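Local structure of glutathione S-transferase enzyme with thioredoxin-like domain (Bradyrhizobium sp., 4MF7) at residues S28-P36 with H78-L87; L186-I196 with L230-G240. The protein probably catalyses the conjugation of glutathione to electrophilic substrates. All blocks are in the same frame, centred on the assembly; numbering follows the deposited sequence.

Contact 1. Residues S28-P36 with H78-L87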
loop_
_atom_site.group_PDB
_atom_site.type_symbol
_atom_site.label_atom_id
_atom_site.label_comp_id
_atom_site.label_asym_id
_atom_site.label_seq_id
_atom_site.Cartn_x
_atom_site.Cartn_y
_atom_site.Cartn_z
ATOM N N SER A 28 -22.878 -10.864 13.195
ATOM C CA SER A 28 -21.932 -10.210 14.101
ATOM C C SER A 28 -21.189 -9.033 13.448
ATOM O O SER A 28 -20.392 -8.372 14.109
ATOM C CB SER A 28 -20.900 -11.215 14.619
ATOM O OG SER A 28 -20.102 -11.710 13.558
ATOM N N PHE A 29 -21.413 -8.810 12.151
ATOM C CA PHE A 29 -20.874 -7.635 11.445
ATOM C C PHE A 29 -21.943 -6.571 11.304
ATOM O O PHE A 29 -22.865 -6.738 10.500
ATOM C CB PHE A 29 -20.344 -8.051 10.073
ATOM C CG PHE A 29 -19.144 -8.937 10.145
ATOM C CD1 PHE A 29 -19.271 -10.301 10.326
ATOM C CD2 PHE A 29 -17.869 -8.397 10.050
ATOM C CE1 PHE A 29 -18.154 -11.117 10.393
ATOM C CE2 PHE A 29 -16.753 -9.208 10.116
ATOM C CZ PHE A 29 -16.890 -10.570 10.294
ATOM N N PRO A 30 -21.831 -5.467 12.075
ATOM C CA PRO A 30 -22.898 -4.450 12.070
ATOM C C PRO A 30 -23.167 -3.766 10.727
ATOM O O PRO A 30 -24.260 -3.233 10.527
ATOM C CB PRO A 30 -22.425 -3.422 13.108
ATOM C CG PRO A 30 -21.475 -4.160 13.984
ATOM C CD PRO A 30 -20.804 -5.175 13.096
ATOM N N ILE A 31 -22.199 -3.786 9.806
ATOM C CA ILE A 31 -22.437 -3.236 8.477
ATOM C C ILE A 31 -23.641 -3.913 7.788
ATOM O O ILE A 31 -24.370 -3.269 7.009
ATOM C CB ILE A 31 -21.164 -3.285 7.566
ATOM C CG1 ILE A 31 -21.363 -2.369 6.349
ATOM C CG2 ILE A 31 -20.762 -4.711 7.229
ATOM C CD1 ILE A 31 -20.100 -2.150 5.524
ATOM N N THR A 32 -23.846 -5.198 8.087
ATOM C CA THR A 32 -24.964 -5.946 7.484
ATOM C C THR A 32 -26.370 -5.488 7.926
ATOM O O THR A 32 -27.348 -5.895 7.306
ATOM C CB THR A 32 -24.839 -7.458 7.722
ATOM O OG1 THR A 32 -24.912 -7.740 9.127
ATOM C CG2 THR A 32 -23.537 -7.970 7.150
ATOM N N LYS A 33 -26.463 -4.659 8.969
ATOM C CA LYS A 33 -27.733 -4.035 9.378
ATOM C C LYS A 33 -28.161 -2.975 8.374
ATOM O O LYS A 33 -29.341 -2.869 8.068
ATOM C CB LYS A 33 -27.621 -3.446 10.780
ATOM C CG LYS A 33 -27.347 -4.507 11.837
ATOM C CD LYS A 33 -26.815 -3.916 13.131
ATOM C CE LYS A 33 -27.899 -3.181 13.896
ATOM N NZ LYS A 33 -27.330 -2.496 15.084
ATOM N N ARG A 34 -27.197 -2.226 7.829
ATOM C CA ARG A 34 -27.471 -1.226 6.789
ATOM C C ARG A 34 -27.431 -1.742 5.342
ATOM O O ARG A 34 -28.174 -1.241 4.486
ATOM C CB ARG A 34 -26.530 -0.040 6.945
ATOM C CG ARG A 34 -26.914 1.142 6.072
ATOM C CD ARG A 34 -26.159 2.397 6.458
ATOM N NE ARG A 34 -26.576 2.978 7.744
ATOM C CZ ARG A 34 -27.433 3.989 7.897
ATOM N NH1 ARG A 34 -28.037 4.548 6.847
ATOM N NH2 ARG A 34 -27.691 4.449 9.118
ATOM N N TRP A 35 -26.539 -2.700 5.063
ATOM C CA TRP A 35 -26.444 -3.359 3.751
ATOM C C TRP A 35 -26.561 -4.851 3.939
ATOM O O TRP A 35 -25.558 -5.548 4.011
ATOM C CB TRP A 35 -25.129 -2.996 3.016
ATOM C CG TRP A 35 -25.061 -1.550 2.654
ATOM C CD1 TRP A 35 -25.589 -0.959 1.549
ATOM C CD2 TRP A 35 -24.445 -0.505 3.412
ATOM N NE1 TRP A 35 -25.341 0.381 1.564
ATOM C CE2 TRP A 35 -24.651 0.692 2.707
ATOM C CE3 TRP A 35 -23.743 -0.466 4.623
ATOM C CZ2 TRP A 35 -24.169 1.916 3.159
ATOM C CZ3 TRP A 35 -23.276 0.744 5.080
ATOM C CH2 TRP A 35 -23.472 1.921 4.339
ATOM N N PRO A 36 -27.810 -5.359 4.032
ATOM C CA PRO A 36 -28.012 -6.771 4.365
ATOM C C PRO A 36 -27.448 -7.717 3.314
ATOM O O PRO A 36 -27.431 -7.377 2.128
ATOM C CB PRO A 36 -29.550 -6.902 4.456
ATOM C CG PRO A 36 -30.037 -5.518 4.722
ATOM C CD PRO A 36 -29.084 -4.616 3.988
ATOM N N HIS A 78 -23.024 7.796 3.732
ATOM C CA HIS A 78 -23.219 6.442 4.263
ATOM C C HIS A 78 -21.909 5.804 4.741
ATOM O O HIS A 78 -21.942 4.956 5.620
ATOM C CB HIS A 78 -23.957 5.539 3.276
ATOM C CG HIS A 78 -25.436 5.796 3.220
ATOM N ND1 HIS A 78 -26.212 5.444 2.137
ATOM C CD2 HIS A 78 -26.276 6.385 4.106
ATOM C CE1 HIS A 78 -27.467 5.792 2.363
ATOM N NE2 HIS A 78 -27.532 6.368 3.548
ATOM N N GLN A 79 -20.772 6.240 4.184
ATOM C CA GLN A 79 -19.444 5.822 4.683
ATOM C C GLN A 79 -19.116 6.318 6.106
ATOM O O GLN A 79 -18.193 5.816 6.735
ATOM C CB GLN A 79 -18.327 6.257 3.705
ATOM C CG GLN A 79 -17.787 7.677 3.890
ATOM C CD GLN A 79 -18.675 8.753 3.277
ATOM O OE1 GLN A 79 -19.832 8.507 2.923
ATOM N NE2 GLN A 79 -18.130 9.956 3.149
ATOM N N LYS A 80 -19.855 7.318 6.591
ATOM C CA LYS A 80 -19.698 7.838 7.958
ATOM C C LYS A 80 -20.697 7.247 8.949
ATOM O O LYS A 80 -20.712 7.642 10.115
ATOM C CB LYS A 80 -19.868 9.359 7.974
ATOM C CG LYS A 80 -18.939 10.141 7.059
ATOM C CD LYS A 80 -19.322 11.622 7.092
ATOM C CE LYS A 80 -18.828 12.395 5.873
ATOM N NZ LYS A 80 -17.496 13.020 6.083
ATOM N N THR A 81 -21.535 6.307 8.506
ATOM C CA THR A 81 -22.530 5.709 9.398
ATOM C C THR A 81 -21.825 4.774 10.362
ATOM O O THR A 81 -20.754 4.247 10.034
ATOM C CB THR A 81 -23.611 4.926 8.633
ATOM O OG1 THR A 81 -23.009 3.824 7.919
ATOM C CG2 THR A 81 -24.359 5.856 7.662
ATOM N N PRO A 82 -22.406 4.548 11.553
ATOM C CA PRO A 82 -21.751 3.571 12.446
ATOM C C PRO A 82 -21.673 2.151 11.839
ATOM O O PRO A 82 -20.778 1.373 12.159
ATOM C CB PRO A 82 -22.613 3.596 13.719
ATOM C CG PRO A 82 -23.697 4.601 13.492
ATOM C CD PRO A 82 -23.391 5.385 12.258
ATOM N N GLU A 83 -22.587 1.825 10.941
ATOM C CA GLU A 83 -22.585 0.493 10.337
ATOM C C GLU A 83 -21.376 0.318 9.392
ATOM O O GLU A 83 -20.683 -0.693 9.452
ATOM C CB GLU A 83 -23.911 0.243 9.610
ATOM C CG GLU A 83 -25.111 0.152 10.564
ATOM C CD GLU A 83 -25.630 1.501 11.030
ATOM O OE1 GLU A 83 -26.273 1.534 12.097
ATOM O OE2 GLU A 83 -25.408 2.525 10.335
ATOM N N PHE A 84 -21.124 1.309 8.546
ATOM C CA PHE A 84 -19.960 1.213 7.660
ATOM C C PHE A 84 -18.664 1.252 8.461
ATOM O O PHE A 84 -17.767 0.421 8.262
ATOM C CB PHE A 84 -19.917 2.294 6.590
ATOM C CG PHE A 84 -18.828 2.045 5.577
ATOM C CD1 PHE A 84 -19.035 1.152 4.554
ATOM C CD2 PHE A 84 -17.570 2.638 5.695
ATOM C CE1 PHE A 84 -18.039 0.881 3.623
ATOM C CE2 PHE A 84 -16.554 2.347 4.781
ATOM C CZ PHE A 84 -16.787 1.466 3.738
ATOM N N LEU A 85 -18.569 2.202 9.392
ATOM C CA LEU A 85 -17.331 2.352 10.186
ATOM C C LEU A 85 -17.021 1.132 11.025
ATOM O O LEU A 85 -15.860 0.896 11.384
ATOM C CB LEU A 85 -17.397 3.602 11.074
ATOM C CG LEU A 85 -17.536 4.950 10.383
ATOM C CD1 LEU A 85 -17.822 6.035 11.431
ATOM C CD2 LEU A 85 -16.291 5.279 9.559
ATOM N N SER A 86 -18.037 0.329 11.328
ATOM C CA SER A 86 -17.806 -0.908 12.092
ATOM C C SER A 86 -16.929 -1.893 11.311
ATOM O O SER A 86 -16.237 -2.709 11.909
ATOM C CB SER A 86 -19.129 -1.576 12.516
ATOM O OG SER A 86 -19.729 -2.325 11.462
ATOM N N LEU A 87 -16.940 -1.799 9.980
ATOM C CA LEU A 87 -16.060 -2.618 9.140
ATOM C C LEU A 87 -14.739 -1.924 8.798
ATOM O O LEU A 87 -13.662 -2.534 8.912
ATOM C CB LEU A 87 -16.775 -3.014 7.849
ATOM C CG LEU A 87 -16.011 -3.875 6.847
ATOM C CD1 LEU A 87 -15.472 -5.155 7.449
ATOM C CD2 LEU A 87 -16.886 -4.174 5.640
HETATM O O HOH W 1 -19.230 -4.588 10.201
HETATM O O HOH W 2 -25.546 3.387 0.620
#
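I31 fits as a knob among E83, F84, S86 and L87, four residues on one side of helix 82-87. Its CG1 branch stands opposite the backbone N (chi1 -165°), and this carries CD1 inward to the ring of F84, 3.6 Å from CD1 of F84, and to CD2 of L87. A branched, wholly apolar chain suits this buried place. W35 continues the apolar layer: its CZ3 lies 4.0 Å from CB of F84. Farther out, the edge of the indole is turned to the face of the H78 imidazole in an offset edge-to-face pair with planes at 77°, and water 2 joins W35 NE1 to H78 ND1. At the other end, S86 OG packs against the P30 ring, 3.3 Å from CB of P30, and accepts from a water bound to I31 N. The polar edge belongs to R34. Its NE and NH2 both grip OE2 of E83 from the same face of the carboxylate, NE at 2.9 Å, in a side-on salt bridge whose two planes stand 46° apart. CG2 of T81 covers one face of the guanidinium, 3.6 Å from CZ of R34, while T81 OG1 caps helix 82-87 by accepting from F84 N. A threonine thus serves both partners, methyl to the arginine and hydroxyl to the helix. In the thioredoxin-like domain the contact lays the short, weakly bonded helical turn 31-34 against helix 82-87, and I31 and L87 reach on to Y46 of strand 43-47 and I97 of strand 95-98.

Contact 2. Residues L186-I196 with L230-G240; sequences LEARLDGRQWI and LTHVPAWLERG
E187, near the end of helix 171-190, points its carboxylate at the start of helix 232-241, where the two short helical segments cross at 76° in the all-helical C-terminal domain of the glutathione transferase fold. With its chain bent at chi2, the glutamate brings both oxygens to backbone N-H groups: OE1 accepts from T231 N at 2.8 Å and from H232 N, which come from opposite faces of its plane, and OE2 takes V233 N at 2.8 Å. An acid suits the site, since the partly positive N-terminal end of helix 232-241 would probably favour a negative charge there. Alongside, the D191 carboxylate lies nearly parallel to the H232 imidazole, 16° apart, and D191 CA sits over the ring centre, 3.6 Å from its centroid, as a CH-pi contact. Deeper in, L190 lays CD1 over one face of W236, 3.5 Å from CG of W236; L186 CD2 meets the same indole obliquely at CZ3. W195 comes across W236 at about a right angle, its CE3 3.6 Å from W236 CD1 and the ring planes 72° apart. Broad aromatic rings suit this place, where the loop after helix 171-190 meets helix 232-241, and W236 NE1 is satisfied by D205 of helix 203-215. At the far end R239, bent at chi3, closes side-on upon the Q194 carbonyl, NE at 3.0 Å and NH1 at 2.8 Å from the one oxygen, Q194 O.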
loop_
_atom_site.group_PDB
_atom_site.type_symbol
_atom_site.label_atom_id
_atom_site.label_comp_id
_atom_site.label_asym_id
_atom_site.label_seq_id
_atom_site.Cartn_x
_atom_site.Cartn_y
_atom_site.Cartn_z
ATOM N N LEU A 186 4.950 4.037 -15.838
ATOM C CA LEU A 186 4.270 2.889 -16.404
ATOM C C LEU A 186 4.729 2.621 -17.842
ATOM O O LEU A 186 4.926 1.474 -18.251
ATOM C CB LEU A 186 2.751 3.100 -16.348
ATOM C CG LEU A 186 1.787 1.934 -16.344
ATOM C CD1 LEU A 186 2.142 0.864 -15.326
ATOM C CD2 LEU A 186 0.404 2.500 -16.036
ATOM N N GLU A 187 4.902 3.691 -18.604
ATOM C CA GLU A 187 5.367 3.603 -19.993
ATOM C C GLU A 187 6.759 2.905 -20.054
ATOM O O GLU A 187 6.964 1.978 -20.841
ATOM C CB GLU A 187 5.460 5.017 -20.582
ATOM C CG GLU A 187 5.879 5.094 -22.039
ATOM C CD GLU A 187 4.835 4.588 -23.018
ATOM O OE1 GLU A 187 5.114 4.590 -24.235
ATOM O OE2 GLU A 187 3.727 4.202 -22.610
ATOM N N ALA A 188 7.647 3.323 -19.172
ATOM C CA ALA A 188 8.992 2.735 -19.072
ATOM C C ALA A 188 8.930 1.255 -18.693
ATOM O O ALA A 188 9.653 0.439 -19.270
ATOM C CB ALA A 188 9.851 3.522 -18.076
ATOM N N ARG A 189 8.053 0.897 -17.749
ATOM C CA ARG A 189 7.879 -0.500 -17.361
ATOM C C ARG A 189 7.321 -1.351 -18.481
ATOM O O ARG A 189 7.736 -2.482 -18.640
ATOM C CB ARG A 189 6.958 -0.621 -16.121
ATOM C CG ARG A 189 6.690 -2.035 -15.654
ATOM C CD ARG A 189 7.972 -2.691 -15.133
ATOM N NE ARG A 189 7.705 -4.079 -14.775
ATOM C CZ ARG A 189 8.614 -4.938 -14.347
ATOM N NH1 ARG A 189 9.867 -4.541 -14.200
ATOM N NH2 ARG A 189 8.268 -6.187 -14.052
ATOM N N LEU A 190 6.364 -0.821 -19.249
ATOM C CA LEU A 190 5.624 -1.641 -20.203
ATOM C C LEU A 190 6.313 -1.733 -21.584
ATOM O O LEU A 190 5.838 -2.424 -22.471
ATOM C CB LEU A 190 4.179 -1.117 -20.336
ATOM C CG LEU A 190 3.245 -1.372 -19.152
ATOM C CD1 LEU A 190 1.991 -0.511 -19.250
ATOM C CD2 LEU A 190 2.885 -2.845 -19.041
ATOM N N ASP A 191 7.422 -1.025 -21.754
ATOM C CA ASP A 191 8.199 -1.135 -22.991
ATOM C C ASP A 191 8.767 -2.551 -23.072
ATOM O O ASP A 191 9.622 -2.938 -22.260
ATOM C CB ASP A 191 9.317 -0.095 -22.993
ATOM C CG ASP A 191 10.033 0.012 -24.338
ATOM O OD1 ASP A 191 9.751 -0.777 -25.267
ATOM O OD2 ASP A 191 10.873 0.918 -24.456
ATOM N N GLY A 192 8.246 -3.317 -24.017
ATOM C CA GLY A 192 8.652 -4.705 -24.228
ATOM C C GLY A 192 8.000 -5.697 -23.302
ATOM O O GLY A 192 8.517 -6.805 -23.141
ATOM N N ARG A 193 6.887 -5.309 -22.664
ATOM C CA ARG A 193 6.145 -6.215 -21.793
ATOM C C ARG A 193 4.680 -6.218 -22.170
ATOM O O ARG A 193 4.105 -5.161 -22.421
ATOM C CB ARG A 193 6.274 -5.812 -20.313
ATOM C CG ARG A 193 7.675 -5.960 -19.750
ATOM C CD ARG A 193 7.695 -5.766 -18.247
ATOM N NE ARG A 193 9.001 -6.105 -17.673
ATOM C CZ ARG A 193 10.030 -5.277 -17.561
ATOM N NH1 ARG A 193 9.946 -4.018 -17.958
ATOM N NH2 ARG A 193 11.169 -5.720 -17.037
ATOM N N GLN A 194 4.072 -7.399 -22.168
ATOM C CA GLN A 194 2.639 -7.512 -22.359
ATOM C C GLN A 194 1.880 -6.924 -21.149
ATOM O O GLN A 194 0.979 -6.101 -21.307
ATOM C CB GLN A 194 2.237 -8.970 -22.540
ATOM C CG GLN A 194 0.753 -9.197 -22.777
ATOM C CD GLN A 194 0.435 -10.658 -23.089
ATOM O OE1 GLN A 194 1.244 -11.550 -22.842
ATOM N NE2 GLN A 194 -0.745 -10.902 -23.624
ATOM N N TRP A 195 2.261 -7.379 -19.963
ATOM C CA TRP A 195 1.671 -6.904 -18.685
ATOM C C TRP A 195 2.792 -6.294 -17.818
ATOM O O TRP A 195 3.953 -6.360 -18.184
ATOM C CB TRP A 195 0.983 -8.073 -17.979
ATOM C CG TRP A 195 -0.128 -8.741 -18.830
ATOM C CD1 TRP A 195 -0.113 -10.019 -19.350
ATOM C CD2 TRP A 195 -1.372 -8.154 -19.257
ATOM N NE1 TRP A 195 -1.288 -10.255 -20.050
ATOM C CE2 TRP A 195 -2.059 -9.122 -20.019
ATOM C CE3 TRP A 195 -1.960 -6.898 -19.081
ATOM C CZ2 TRP A 195 -3.306 -8.872 -20.592
ATOM C CZ3 TRP A 195 -3.209 -6.660 -19.653
ATOM C CH2 TRP A 195 -3.863 -7.648 -20.388
ATOM N N ILE A 196 2.441 -5.706 -16.670
ATOM C CA ILE A 196 3.436 -5.113 -15.801
ATOM C C ILE A 196 4.499 -6.168 -15.427
ATOM O O ILE A 196 5.673 -5.843 -15.358
ATOM C CB ILE A 196 2.771 -4.472 -14.561
ATOM C CG1 ILE A 196 2.064 -3.177 -15.002
ATOM C CG2 ILE A 196 3.775 -4.219 -13.445
ATOM C CD1 ILE A 196 1.074 -2.658 -13.995
ATOM N N LEU A 230 2.102 8.626 -25.899
ATOM C CA LEU A 230 2.635 7.357 -25.398
ATOM C C LEU A 230 2.470 6.206 -26.399
ATOM O O LEU A 230 1.726 6.306 -27.395
ATOM C CB LEU A 230 1.969 7.002 -24.048
ATOM C CG LEU A 230 2.097 8.064 -22.967
ATOM C CD1 LEU A 230 1.087 7.711 -21.860
ATOM C CD2 LEU A 230 3.514 8.161 -22.423
ATOM N N THR A 231 3.155 5.103 -26.134
ATOM C CA THR A 231 3.029 3.910 -26.981
ATOM C C THR A 231 2.590 2.675 -26.191
ATOM O O THR A 231 1.621 1.993 -26.549
ATOM C CB THR A 231 4.349 3.617 -27.722
ATOM O OG1 THR A 231 4.794 4.816 -28.367
ATOM C CG2 THR A 231 4.165 2.507 -28.752
ATOM N N HIS A 232 3.286 2.421 -25.107
ATOM C CA HIS A 232 3.142 1.173 -24.366
ATOM C C HIS A 232 1.939 1.183 -23.428
ATOM O O HIS A 232 1.258 0.191 -23.342
ATOM C CB HIS A 232 4.453 0.859 -23.642
ATOM C CG HIS A 232 5.632 0.944 -24.563
ATOM N ND1 HIS A 232 5.754 0.136 -25.670
ATOM C CD2 HIS A 232 6.684 1.794 -24.593
ATOM C CE1 HIS A 232 6.852 0.465 -26.330
ATOM N NE2 HIS A 232 7.432 1.468 -25.701
ATOM N N VAL A 233 1.695 2.297 -22.748
ATOM C CA VAL A 233 0.489 2.385 -21.881
ATOM C C VAL A 233 -0.820 2.215 -22.683
ATOM O O VAL A 233 -1.676 1.399 -22.300
ATOM C CB VAL A 233 0.485 3.642 -20.995
ATOM C CG1 VAL A 233 -0.754 3.678 -20.125
ATOM C CG2 VAL A 233 1.705 3.666 -20.076
ATOM N N PRO A 234 -0.976 2.935 -23.814
ATOM C CA PRO A 234 -2.210 2.771 -24.615
ATOM C C PRO A 234 -2.474 1.336 -25.064
ATOM O O PRO A 234 -3.608 0.854 -24.986
ATOM C CB PRO A 234 -1.982 3.717 -25.812
ATOM C CG PRO A 234 -1.068 4.750 -25.303
ATOM C CD PRO A 234 -0.173 4.072 -24.285
ATOM N N ALA A 235 -1.427 0.640 -25.495
ATOM C CA ALA A 235 -1.558 -0.745 -25.936
ATOM C C ALA A 235 -1.918 -1.687 -24.775
ATOM O O ALA A 235 -2.794 -2.523 -24.889
ATOM C CB ALA A 235 -0.274 -1.196 -26.609
ATOM N N TRP A 236 -1.248 -1.521 -23.645
ATOM C CA TRP A 236 -1.563 -2.298 -22.464
ATOM C C TRP A 236 -3.009 -2.008 -21.982
ATOM O O TRP A 236 -3.734 -2.930 -21.628
ATOM C CB TRP A 236 -0.538 -1.984 -21.370
ATOM C CG TRP A 236 -0.891 -2.357 -19.981
ATOM C CD1 TRP A 236 -0.651 -3.526 -19.353
ATOM C CD2 TRP A 236 -1.429 -1.455 -18.981
ATOM N NE1 TRP A 236 -1.042 -3.445 -18.020
ATOM C CE2 TRP A 236 -1.533 -2.182 -17.782
ATOM C CE3 TRP A 236 -1.875 -0.120 -19.018
ATOM C CZ2 TRP A 236 -2.047 -1.617 -16.600
ATOM C CZ3 TRP A 236 -2.366 0.462 -17.830
ATOM C CH2 TRP A 236 -2.463 -0.312 -16.651
ATOM N N LEU A 237 -3.413 -0.742 -21.989
ATOM C CA LEU A 237 -4.779 -0.394 -21.552
ATOM C C LEU A 237 -5.798 -1.110 -22.438
ATOM O O LEU A 237 -6.783 -1.656 -21.947
ATOM C CB LEU A 237 -5.010 1.105 -21.564
ATOM C CG LEU A 237 -6.408 1.591 -21.076
ATOM C CD1 LEU A 237 -6.692 1.179 -19.619
ATOM C CD2 LEU A 237 -6.526 3.108 -21.237
ATOM N N GLU A 238 -5.546 -1.101 -23.752
ATOM C CA GLU A 238 -6.380 -1.813 -24.728
ATOM C C GLU A 238 -6.449 -3.301 -24.444
ATOM O O GLU A 238 -7.526 -3.883 -24.463
ATOM C CB GLU A 238 -5.817 -1.643 -26.162
ATOM C CG GLU A 238 -6.611 -0.768 -27.105
ATOM C CD GLU A 238 -6.460 -1.214 -28.554
ATOM O OE1 GLU A 238 -7.358 -0.916 -29.358
ATOM O OE2 GLU A 238 -5.458 -1.878 -28.898
ATOM N N ARG A 239 -5.313 -3.919 -24.148
ATOM C CA ARG A 239 -5.287 -5.341 -23.801
ATOM C C ARG A 239 -6.133 -5.602 -22.546
ATOM O O ARG A 239 -6.902 -6.555 -22.479
ATOM C CB ARG A 239 -3.868 -5.842 -23.561
ATOM C CG ARG A 239 -2.995 -5.949 -24.806
ATOM C CD ARG A 239 -1.720 -6.719 -24.519
ATOM N NE ARG A 239 -0.717 -5.944 -23.790
ATOM C CZ ARG A 239 0.070 -5.017 -24.334
ATOM N NH1 ARG A 239 0.953 -4.385 -23.577
ATOM N NH2 ARG A 239 -0.010 -4.715 -25.635
ATOM N N GLY A 240 -6.000 -4.730 -21.556
ATOM C CA GLY A 240 -6.704 -4.926 -20.286
ATOM C C GLY A 240 -8.196 -4.742 -20.451
ATOM O O GLY A 240 -8.994 -5.545 -19.935
#

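Overall arrangement
The two contacts lie on opposite sides of the chain's centre, about 39 Å apart between centres, and share no helix or strand. Contact 1 belongs to the thioredoxin-like half and holds a segment near the N-terminus to a helix beside the sheet; contact 2 belongs to the helical half and joins the end of long helix 171-190 and the loop after it to the shorter helix 232-241. Both are partly buried; contact 1 has its polar pair at the outer edge, whereas contact 2 sets the glutamate and its N-H partners beside the apolar side chains. Contact 1 pairs side chain with side chain in a salt bridge and is bridged by two waters; in contact 2 a glutamate and an arginine each hold backbone groups.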